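Local coordinates for protein phosphoribosylformylglycinamidine synthase 2 (Thermus thermophilus, PDB 3VIU) that belongs to the PurM-like (AIR synthase related) family as phosphoribosylformylglycinamidine synthase II and binds adenosine-5'-diphosphate and magnesium, at residues E25-R28 and V29-L32; W38-C42 and A43-S47. One frame throughout, in Å; residues are numbered along the deposited sequence.

Contact 1: E25-R28 and V29-L32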
ATOM      1  N   GLU A  25     -38.339 -10.083  10.902  1.00 44.11           N
ATOM      2  CA  GLU A  25     -37.229  -9.805  11.805  1.00 42.67           C
ATOM      3  C   GLU A  25     -36.244 -10.966  11.806  1.00 39.99           C
ATOM      4  O   GLU A  25     -36.639 -12.129  11.863  1.00 39.89           O
ATOM      5  CB  GLU A  25     -37.732  -9.566  13.227  1.00 45.58           C
ATOM      6  CG  GLU A  25     -38.464  -8.252  13.408  1.00 49.93           C
ATOM      7  CD  GLU A  25     -38.852  -8.009  14.849  1.00 52.37           C
ATOM      8  OE1 GLU A  25     -39.613  -8.836  15.401  1.00 54.51           O
ATOM      9  OE2 GLU A  25     -38.396  -6.998  15.426  1.00 52.62           O
ATOM     10  N   PRO A  26     -34.943 -10.661  11.753  1.00 37.20           N
ATOM     11  CA  PRO A  26     -33.899 -11.685  11.745  1.00 35.35           C
ATOM     12  C   PRO A  26     -33.774 -12.351  13.107  1.00 34.36           C
ATOM     13  O   PRO A  26     -34.017 -11.712  14.128  1.00 33.83           O
ATOM     14  CB  PRO A  26     -32.655 -10.882  11.399  1.00 36.12           C
ATOM     15  CG  PRO A  26     -32.896  -9.613  12.160  1.00 34.80           C
ATOM     16  CD  PRO A  26     -34.349  -9.313  11.824  1.00 35.58           C
ATOM     17  N   ASN A  27     -33.402 -13.628  13.129  1.00 33.39           N
ATOM     18  CA  ASN A  27     -33.225 -14.315  14.402  1.00 32.00           C
ATOM     19  C   ASN A  27     -31.900 -13.826  14.971  1.00 32.10           C
ATOM     20  O   ASN A  27     -31.272 -12.933  14.393  1.00 33.31           O
ATOM     21  CB  ASN A  27     -33.201 -15.837  14.219  1.00 32.09           C
ATOM     22  CG  ASN A  27     -32.266 -16.286  13.113  1.00 32.39           C
ATOM     23  OD1 ASN A  27     -31.180 -15.735  12.935  1.00 33.57           O
ATOM     24  ND2 ASN A  27     -32.679 -17.306  12.373  1.00 30.32           N
ATOM     25  N   ARG A  28     -31.467 -14.392  16.092  1.00 31.28           N
ATOM     26  CA  ARG A  28     -30.210 -13.967  16.698  1.00 29.61           C
ATOM     27  C   ARG A  28     -29.027 -14.100  15.727  1.00 29.32           C
ATOM     28  O   ARG A  28     -28.276 -13.147  15.516  1.00 28.18           O
ATOM     29  CB  ARG A  28     -29.931 -14.777  17.964  1.00 30.37           C
ATOM     30  CG  ARG A  28     -28.663 -14.353  18.685  1.00 33.50           C
ATOM     31  CD  ARG A  28     -28.251 -15.345  19.758  1.00 36.04           C
ATOM     32  NE  ARG A  28     -26.869 -15.126  20.184  1.00 38.29           N
ATOM     33  CZ  ARG A  28     -26.438 -14.028  20.803  1.00 41.24           C
ATOM     34  NH1 ARG A  28     -27.280 -13.035  21.078  1.00 40.56           N
ATOM     35  NH2 ARG A  28     -25.159 -13.916  21.141  1.00 40.55           N
ATOM     36  N   VAL A  29     -28.867 -15.280  15.134  1.00 28.37           N
ATOM     37  CA  VAL A  29     -27.772 -15.520  14.199  1.00 27.89           C
ATOM     38  C   VAL A  29     -27.758 -14.504  13.057  1.00 28.66           C
ATOM     39  O   VAL A  29     -26.742 -13.852  12.808  1.00 27.47           O
ATOM     40  CB  VAL A  29     -27.853 -16.944  13.602  1.00 26.53           C
ATOM     41  CG1 VAL A  29     -26.817 -17.111  12.505  1.00 26.18           C
ATOM     42  CG2 VAL A  29     -27.632 -17.976  14.695  1.00 25.73           C
ATOM     43  N   GLU A  30     -28.887 -14.376  12.367  1.00 28.57           N
ATOM     44  CA  GLU A  30     -29.002 -13.437  11.259  1.00 30.15           C
ATOM     45  C   GLU A  30     -28.638 -12.016  11.692  1.00 30.18           C
ATOM     46  O   GLU A  30     -28.007 -11.265  10.939  1.00 29.73           O
ATOM     47  CB  GLU A  30     -30.425 -13.483  10.691  1.00 31.13           C
ATOM     48  CG  GLU A  30     -30.740 -14.797   9.983  1.00 33.32           C
ATOM     49  CD  GLU A  30     -32.192 -14.928   9.565  1.00 35.55           C
ATOM     50  OE1 GLU A  30     -32.475 -15.764   8.677  1.00 35.25           O
ATOM     51  OE2 GLU A  30     -33.049 -14.209  10.126  1.00 37.33           O
ATOM     52  N   LEU A  31     -29.025 -11.650  12.912  1.00 29.33           N
ATOM     53  CA  LEU A  31     -28.720 -10.322  13.418  1.00 29.13           C
ATOM     54  C   LEU A  31     -27.204 -10.166  13.496  1.00 28.48           C
ATOM     55  O   LEU A  31     -26.646  -9.164  13.043  1.00 28.29           O
ATOM     56  CB  LEU A  31     -29.330 -10.119  14.807  1.00 30.19           C
ATOM     57  CG  LEU A  31     -30.080  -8.802  15.050  1.00 32.00           C
ATOM     58  CD1 LEU A  31     -30.357  -8.668  16.534  1.00 32.18           C
ATOM     59  CD2 LEU A  31     -29.268  -7.612  14.572  1.00 30.67           C
ATOM     60  N   LEU A  32     -26.542 -11.167  14.072  1.00 26.40           N
ATOM     61  CA  LEU A  32     -25.093 -11.144  14.207  1.00 24.74           C
ATOM     62  C   LEU A  32     -24.408 -11.046  12.843  1.00 24.71           C
ATOM     63  O   LEU A  32     -23.358 -10.418  12.717  1.00 24.58           O
ATOM     64  CB  LEU A  32     -24.623 -12.388  14.976  1.00 23.29           C
ATOM     65  CG  LEU A  32     -24.366 -12.225  16.487  1.00 23.62           C
ATOM     66  CD1 LEU A  32     -25.305 -11.204  17.086  1.00 23.94           C
ATOM     67  CD2 LEU A  32     -24.531 -13.567  17.187  1.00 21.27           C
TER

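Contact 2: W38-C42 and A43-S47. With ADP (adenosine-5'-diphosphate), chain B.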
ATOM      1  N   TRP A  38     -22.506  -5.262   7.834  1.00 28.48           N
ATOM      2  CA  TRP A  38     -22.887  -3.865   7.680  1.00 26.54           C
ATOM      3  C   TRP A  38     -21.971  -2.888   8.418  1.00 25.78           C
ATOM      4  O   TRP A  38     -22.215  -1.682   8.425  1.00 25.55           O
ATOM      5  CB  TRP A  38     -24.337  -3.684   8.130  1.00 24.88           C
ATOM      6  CG  TRP A  38     -25.320  -4.027   7.056  1.00 24.76           C
ATOM      7  CD1 TRP A  38     -25.132  -4.897   6.019  1.00 23.91           C
ATOM      8  CD2 TRP A  38     -26.638  -3.487   6.894  1.00 24.80           C
ATOM      9  NE1 TRP A  38     -26.248  -4.928   5.219  1.00 23.52           N
ATOM     10  CE2 TRP A  38     -27.189  -4.073   5.734  1.00 23.83           C
ATOM     11  CE3 TRP A  38     -27.409  -2.565   7.619  1.00 25.03           C
ATOM     12  CZ2 TRP A  38     -28.475  -3.768   5.278  1.00 23.65           C
ATOM     13  CZ3 TRP A  38     -28.688  -2.264   7.165  1.00 24.33           C
ATOM     14  CH2 TRP A  38     -29.207  -2.865   6.005  1.00 23.54           C
ATOM     15  N   SER A  39     -20.920  -3.413   9.042  1.00 24.91           N
ATOM     16  CA  SER A  39     -19.962  -2.575   9.760  1.00 25.64           C
ATOM     17  C   SER A  39     -19.147  -1.823   8.704  1.00 24.80           C
ATOM     18  O   SER A  39     -19.024  -2.292   7.569  1.00 24.55           O
ATOM     19  CB  SER A  39     -19.029  -3.440  10.620  1.00 26.41           C
ATOM     20  OG  SER A  39     -18.141  -4.201   9.815  1.00 27.16           O
ATOM     21  N   GLU A  40     -18.587  -0.671   9.061  1.00 21.93           N
ATOM     22  CA  GLU A  40     -17.822   0.100   8.084  1.00 22.52           C
ATOM     23  C   GLU A  40     -16.709  -0.719   7.442  1.00 21.04           C
ATOM     24  O   GLU A  40     -16.425  -0.561   6.259  1.00 19.68           O
ATOM     25  CB  GLU A  40     -17.214   1.354   8.721  1.00 22.66           C
ATOM     26  CG  GLU A  40     -16.626   2.327   7.698  1.00 22.40           C
ATOM     27  CD  GLU A  40     -17.689   3.130   6.963  1.00 22.66           C
ATOM     28  OE1 GLU A  40     -17.405   3.624   5.847  1.00 21.27           O
ATOM     29  OE2 GLU A  40     -18.805   3.281   7.507  1.00 22.60           O
ATOM     30  N   HIS A  41     -16.087  -1.595   8.228  1.00 22.51           N
ATOM     31  CA  HIS A  41     -14.993  -2.426   7.732  1.00 22.79           C
ATOM     32  C   HIS A  41     -15.384  -3.182   6.470  1.00 21.54           C
ATOM     33  O   HIS A  41     -14.666  -3.151   5.474  1.00 21.85           O
ATOM     34  CB  HIS A  41     -14.543  -3.429   8.801  1.00 23.40           C
ATOM     35  CG  HIS A  41     -13.345  -4.236   8.401  1.00 24.78           C
ATOM     36  ND1 HIS A  41     -12.058  -3.752   8.490  1.00 25.82           N
ATOM     37  CD2 HIS A  41     -13.244  -5.470   7.853  1.00 25.82           C
ATOM     38  CE1 HIS A  41     -11.216  -4.651   8.011  1.00 25.47           C
ATOM     39  NE2 HIS A  41     -11.910  -5.703   7.617  1.00 24.90           N
ATOM     40  N   CYS A  42     -16.533  -3.846   6.512  1.00 22.15           N
ATOM     41  CA  CYS A  42     -17.014  -4.625   5.374  1.00 22.70           C
ATOM     42  C   CYS A  42     -17.888  -3.872   4.377  1.00 21.52           C
ATOM     43  O   CYS A  42     -17.814  -4.115   3.175  1.00 23.02           O
ATOM     44  CB  CYS A  42     -17.797  -5.846   5.866  1.00 23.41           C
ATOM     45  SG  CYS A  42     -16.828  -7.068   6.781  1.00 29.65           S
ATOM     46  N   ALA A  43     -18.706  -2.952   4.867  1.00 19.45           N
ATOM     47  CA  ALA A  43     -19.627  -2.234   3.997  1.00 19.53           C
ATOM     48  C   ALA A  43     -19.156  -0.921   3.382  1.00 19.21           C
ATOM     49  O   ALA A  43     -19.706  -0.504   2.358  1.00 17.78           O
ATOM     50  CB  ALA A  43     -20.951  -2.010   4.735  1.00 21.17           C
ATOM     51  N   TYR A  44     -18.164  -0.263   3.987  1.00 16.58           N
ATOM     52  CA  TYR A  44     -17.671   1.003   3.445  1.00 16.49           C
ATOM     53  C   TYR A  44     -18.825   2.000   3.310  1.00 16.55           C
ATOM     54  O   TYR A  44     -18.913   2.733   2.331  1.00 18.24           O
ATOM     55  CB  TYR A  44     -17.053   0.775   2.063  1.00 15.07           C
ATOM     56  CG  TYR A  44     -15.713   0.091   2.086  1.00 18.35           C
ATOM     57  CD1 TYR A  44     -15.557  -1.193   2.629  1.00 18.37           C
ATOM     58  CD2 TYR A  44     -14.580   0.743   1.607  1.00 18.41           C
ATOM     59  CE1 TYR A  44     -14.300  -1.797   2.697  1.00 18.19           C
ATOM     60  CE2 TYR A  44     -13.327   0.151   1.675  1.00 18.17           C
ATOM     61  CZ  TYR A  44     -13.190  -1.110   2.220  1.00 18.25           C
ATOM     62  OH  TYR A  44     -11.934  -1.658   2.297  1.00 18.85           O
ATOM     63  N   LYS A  45     -19.702   2.023   4.303  1.00 18.11           N
ATOM     64  CA  LYS A  45     -20.871   2.885   4.289  1.00 19.07           C
ATOM     65  C   LYS A  45     -20.647   4.385   4.078  1.00 20.74           C
ATOM     66  O   LYS A  45     -21.405   5.025   3.355  1.00 22.93           O
ATOM     67  CB  LYS A  45     -21.683   2.644   5.560  1.00 18.77           C
ATOM     68  CG  LYS A  45     -22.279   1.242   5.621  1.00 19.79           C
ATOM     69  CD  LYS A  45     -23.128   1.018   6.870  1.00 22.49           C
ATOM     70  CE  LYS A  45     -22.313   1.229   8.143  1.00 24.11           C
ATOM     71  NZ  LYS A  45     -23.037   0.765   9.355  1.00 24.40           N
ATOM     72  N   ASN A  46     -19.610   4.950   4.679  1.00 20.61           N
ATOM     73  CA  ASN A  46     -19.368   6.376   4.523  1.00 20.16           C
ATOM     74  C   ASN A  46     -18.399   6.762   3.418  1.00 19.51           C
ATOM     75  O   ASN A  46     -18.286   7.942   3.082  1.00 20.75           O
ATOM     76  CB  ASN A  46     -18.883   6.968   5.841  1.00 19.22           C
ATOM     77  CG  ASN A  46     -19.935   6.899   6.923  1.00 22.04           C
ATOM     78  OD1 ASN A  46     -20.209   5.835   7.487  1.00 23.02           O
ATOM     79  ND2 ASN A  46     -20.544   8.034   7.212  1.00 22.24           N
ATOM     80  N   SER A  47     -17.719   5.779   2.839  1.00 18.15           N
ATOM     81  CA  SER A  47     -16.737   6.053   1.793  1.00 17.75           C
ATOM     82  C   SER A  47     -17.162   5.726   0.369  1.00 17.81           C
ATOM     83  O   SER A  47     -16.656   6.335  -0.569  1.00 17.88           O
ATOM     84  CB  SER A  47     -15.426   5.316   2.091  1.00 16.17           C
ATOM     85  OG  SER A  47     -15.615   3.914   2.051  1.00 15.47           O
TER
HETATM   86  PB  ADP B 800     -10.881  -7.876   1.593  1.00 74.65           P
HETATM   87  O1B ADP B 800     -11.785  -7.779   2.774  1.00 75.79           O
HETATM   88  O2B ADP B 800      -9.413  -7.361   2.005  1.00 74.08           O
HETATM   89  O3B ADP B 800     -10.824  -9.486   1.093  1.00 74.54           O
HETATM   90  PA  ADP B 800     -12.381  -5.714   0.871  1.00 68.93           P
HETATM   91  O1A ADP B 800     -13.795  -6.169   0.983  1.00 68.84           O
HETATM   92  O2A ADP B 800     -11.887  -5.182   2.319  1.00 68.99           O
HETATM   93  O3A ADP B 800     -11.444  -6.961   0.355  1.00 71.48           O
HETATM   94  O5' ADP B 800     -12.219  -4.478  -0.186  1.00 64.03           O
HETATM   95  C5' ADP B 800     -13.477  -4.241  -0.847  1.00 57.25           C
HETATM   96  C4' ADP B 800     -13.328  -4.031  -2.383  1.00 52.52           C
HETATM   97  O4' ADP B 800     -13.375  -2.608  -2.724  1.00 50.76           O
HETATM   98  C3' ADP B 800     -11.995  -4.556  -2.976  1.00 50.00           C
HETATM   99  O3' ADP B 800     -12.216  -5.024  -4.313  1.00 48.00           O
HETATM  100  C2' ADP B 800     -11.081  -3.332  -2.920  1.00 48.84           C
HETATM  101  O2' ADP B 800     -10.016  -3.406  -3.873  1.00 46.83           O
HETATM  102  C1' ADP B 800     -12.045  -2.170  -3.174  1.00 49.10           C
HETATM  103  N9  ADP B 800     -11.626  -0.955  -2.461  1.00 48.44           N
HETATM  104  C8  ADP B 800     -11.769  -0.707  -1.125  1.00 47.66           C
HETATM  105  N7  ADP B 800     -11.294   0.468  -0.826  1.00 47.23           N
HETATM  106  C5  ADP B 800     -10.815   1.053  -1.943  1.00 46.31           C
HETATM  107  C6  ADP B 800     -10.196   2.295  -2.239  1.00 45.84           C
HETATM  108  N6  ADP B 800      -9.968   3.223  -1.239  1.00 45.15           N
HETATM  109  N1  ADP B 800      -9.835   2.553  -3.516  1.00 45.24           N
HETATM  110  C2  ADP B 800     -10.047   1.666  -4.501  1.00 44.61           C
HETATM  111  N3  ADP B 800     -10.626   0.488  -4.263  1.00 44.46           N
HETATM  112  C4  ADP B 800     -11.021   0.145  -3.018  1.00 46.63           C
HETATM  113  O   HOH W   1     -15.293   3.352   4.382  1.00  6.78           O
HETATM  114  O   HOH W   2     -11.507  -2.843   5.408  1.00 29.00           O

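Contact 1: E25-R28 and V29-L32
The guanidinium group of R28 has the methyl CD2 of L32 over one face, 3.8 Å above the plane and displaced toward the rim; R28 NH2 stands 4.0 Å from CD2, loose van der Waals cover. R28 gets there by a stretched chain, with CG anti to the backbone N (chi1 -178°). Two more flat groups, the amide of N27 and the carboxylate of E30, are turned 34° from each other on side chains that run roughly at right angles. They form a capping box at the start of helix 28-37. N27 OD1 accepts from E30 N at 2.7 Å in a nearly straight bond, the donor lying almost along the C=O axis. In return, N27 N donates to E30 OE2 over 3.1 Å, reaching the oxygen on its anti side and 35° out of the carboxylate plane. The first helical turn then closes with L31 N on N27 O at 3.0 Å. Beside the box, P26 CG rests 4.1 Å from L31 CG, a hydrophobic staple between the residue before the N-cap and the fourth after it. E30 OE1 forms a salt bridge with R24 and accepts a hydrogen bond from E354 N; N27 ND2 donates to V352 O of strand 350-356. The cap thus satisfies a backbone N-H of the first turn, while the R24 charge and the helix dipole would both tend to keep E30 ionised.

Contact 2: W38-C42 and A43-S47
E40 reaching over to N46 makes this a local contact round a single helical turn, helix 40-43, and the bend that leaves it, in the linker domain of the chain and at the edge of the adenosine-5'-diphosphate pocket. E40 does most of the work. Its chain folds at chi2 (76°), which swings the carboxylate past the end of the short helix and onto the backbone of the next residues. There OE1 takes N46 N through its syn lone pair at 2.8 Å, with an N-H...O angle of 159°; OE2 receives a second, weak bond from the same N-H. Water 1 also donates to OE1, so this oxygen accepts from the N46 N-H and from an ordered water. The helix itself has S39 at its N-cap position and is closed by A43 N on S39 O (2.8 Å) and Y44 N on E40 O (2.9 Å). Y44 then breaks it with positive phi, 56°, and the chain turns away. From that turn the tyrosine ring reaches the nucleotide: CE2 stands 3.2 Å from ADP N7, approaching obliquely. On the other side of the ring, H41 O lies 3.1 Å from Y44 CE1, also oblique, while C42 O sits near the ring plane at an edge. Y44 OH makes a weak hydrogen bond to V524 N, another pocket residue. K45 bends at chi3 so that NZ makes a weak bond of 2.7 Å to W38 O, but its stronger partner is E14, in a salt bridge to helix 12-22. The indole of W38 packs on that helix too, against E14, I18 and R21, and its NE1 donates to A359 O.

Coming from the N terminus, the chain passes helices 2-8 and 12-22 and enters contact 1, where the loop after helix 12-22 closes onto the start of helix 28-37. That helix runs on to residue 37, and contact 2 follows at once, closing the turn of helix 40-43 and the bend before helix 48-51. The two are in series, neither nested nor crossed, with centres about 19 Å apart and nearest atoms about 7 Å apart. Residues 25-32 join the linker domain to strand 350-356 and helix 296-301; residues 38-47 bring the end of the linker region back against its own helix 12-22 and connect it to the nucleotide pocket, which also includes residues of the later PurM-like half.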